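Local coordinates for dihydropteroate synthase (Xanthomonas albilineans GPE PC73, PDB 6DAY) that catalyses the condensation of 4-aminobenzoate with 6-hydroxymethyl-7,8-dihydropterin diphosphate to give 7,8-dihydropteroate, a step in folate biosynthesis, at the 4-aminobenzoic acid site. Numbering follows the deposited sequence. Chains: chain A/B, Dihydropteroate synthase.

The 4-aminobenzoic acid site. Residues chain A 72-75, 78, 82; chain B 47-48, 51. With PAB (4-aminobenzoic acid), chain C.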
# COMPACT_ATOMS: atom_id res chain seq x y z
N THR A 72 -0.95 -19.48 8.21
CA THR A 72 -0.42 -20.82 7.98
C THR A 72 1.07 -20.86 8.32
O THR A 72 1.83 -19.98 7.92
CB THR A 72 -0.63 -21.23 6.51
OG1 THR A 72 -2.02 -21.18 6.17
CG2 THR A 72 -0.11 -22.65 6.26
N ALA A 73 1.48 -21.92 9.03
CA ALA A 73 2.89 -22.05 9.41
C ALA A 73 3.77 -22.09 8.17
O ALA A 73 3.39 -22.61 7.12
CB ALA A 73 3.10 -23.33 10.23
N VAL A 74 4.97 -21.53 8.30
CA VAL A 74 5.93 -21.45 7.20
C VAL A 74 6.99 -22.53 7.41
O VAL A 74 7.64 -22.54 8.47
CB VAL A 74 6.58 -20.06 7.12
CG1 VAL A 74 7.65 -20.02 6.06
CG2 VAL A 74 5.50 -19.00 6.87
N PRO A 75 7.25 -23.39 6.42
CA PRO A 75 8.26 -24.43 6.60
C PRO A 75 9.65 -23.82 6.72
O PRO A 75 9.94 -22.79 6.10
CB PRO A 75 8.15 -25.26 5.31
CG PRO A 75 6.78 -25.01 4.80
CD PRO A 75 6.50 -23.53 5.16
N GLU A 78 11.48 -22.73 3.68
CA GLU A 78 10.95 -21.49 3.10
C GLU A 78 11.29 -20.27 3.96
O GLU A 78 11.62 -19.21 3.42
CB GLU A 78 9.44 -21.62 2.88
CG GLU A 78 8.75 -20.34 2.35
CD GLU A 78 9.30 -19.85 1.01
OE1 GLU A 78 9.84 -20.67 0.26
OE2 GLU A 78 9.18 -18.65 0.71
N ARG A 82 13.61 -16.99 2.66
CA ARG A 82 13.15 -15.61 2.77
C ARG A 82 14.13 -14.75 3.56
O ARG A 82 14.57 -13.69 3.09
CB ARG A 82 11.81 -15.57 3.48
CG ARG A 82 10.69 -16.19 2.71
CD ARG A 82 9.45 -16.30 3.55
NE ARG A 82 8.38 -16.92 2.77
CZ ARG A 82 7.11 -17.01 3.17
NH1 ARG A 82 6.73 -16.52 4.34
NH2 ARG A 82 6.23 -17.59 2.38
N ALA B 47 3.72 -28.23 1.73
CA ALA B 47 3.09 -26.96 2.07
C ALA B 47 2.90 -26.13 0.82
O ALA B 47 1.88 -25.43 0.68
CB ALA B 47 3.96 -26.21 3.07
N HIS B 48 3.88 -26.15 -0.09
CA HIS B 48 3.75 -25.39 -1.33
C HIS B 48 2.60 -25.92 -2.18
O HIS B 48 1.80 -25.14 -2.73
CB HIS B 48 5.06 -25.44 -2.12
CG HIS B 48 5.11 -24.43 -3.23
ND1 HIS B 48 5.04 -23.07 -3.00
CD2 HIS B 48 5.18 -24.58 -4.57
CE1 HIS B 48 5.08 -22.43 -4.15
NE2 HIS B 48 5.15 -23.32 -5.12
N ARG B 51 -0.62 -24.68 -0.84
CA ARG B 51 -0.82 -23.27 -1.17
C ARG B 51 -1.25 -23.10 -2.61
O ARG B 51 -2.14 -22.27 -2.88
CB ARG B 51 0.45 -22.47 -0.90
CG ARG B 51 0.39 -21.01 -1.36
CD ARG B 51 -0.57 -20.20 -0.53
NE ARG B 51 -0.06 -19.99 0.82
CZ ARG B 51 -0.75 -20.23 1.92
NH1 ARG B 51 -2.00 -20.67 1.84
NH2 ARG B 51 -0.20 -20.01 3.11
C1' PAB C . 5.36 -21.56 -0.03
O1' PAB C . 5.82 -20.53 -0.59
O2' PAB C . 5.43 -22.66 -0.62
C1 PAB C . 4.73 -21.47 1.36
C2 PAB C . 4.77 -20.27 2.05
C3 PAB C . 4.21 -20.16 3.31
C4 PAB C . 3.59 -21.27 3.87
C5 PAB C . 3.54 -22.47 3.18
C6 PAB C . 4.11 -22.57 1.92
N4 PAB C . 2.99 -21.17 5.18
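A groove between two protein chains holds this copy of 4-aminobenzoic acid, a substrate of the enzyme; chain A forms one side and chain B the other. Burial is extensive, 253 of 288 Å², but the ligand is poorly ordered, so fine geometry deserves caution.

One wall lies against a ring face: CD of A:Pro75 rides over it, 3.7 Å from C5 of PAB, and CG of A:Glu78, anti to its backbone N (chi1 176°), covers the same face toward C2. Across the opposite face stands the poorly ordered B:Arg51, folded at chi2 and chi3; its NH2 makes no hydrogen bond to the amino N4. This guanidinium also meets A:Thr72 tip to tip, with OG1 at its edge in plane. The two long edges are bordered by CB of B:Ala47, 3.8 Å from C5, and by NH2 of A:Arg82, 3.4 Å from C3, delivered by a chain extended from CG to NE. A:Val74 fills the amino-end corner, CG2 4.0 Å from C3, while its CG1 lies over the rim of the A:Arg82 guanidinium.

At the floor, ND1 of B:His48 donates to the carboxylate O2' at a very short 2.4 Å, with 146° at the hydrogen and the acceptor near the imidazole plane. A:Glu78, bent at chi2, brings OE1 and OE2 each 4.1 Å from O1', a proximity that may be repulsive. NE of A:Arg82 probably tempers it through a hydrogen-bonded salt bridge to the anti lone pair of A:Glu78 OE2 (2.8 Å), helping to hold that carboxylate.

Backbone forms the lid: N4 makes a weak bond to A:Thr72 O, while its N-H does not point at the crowded A:Ala73 O. The small accessible remainder is not located by the residues described.

In the barrel fold of this family, the chain A loop lies between strand 59-63 and helix 76-93, whose first turns supply A:Glu78 and A:Arg82; helix 39-54 of chain B faces them. This interchain position may reflect the crystal rather than the catalytic pocket.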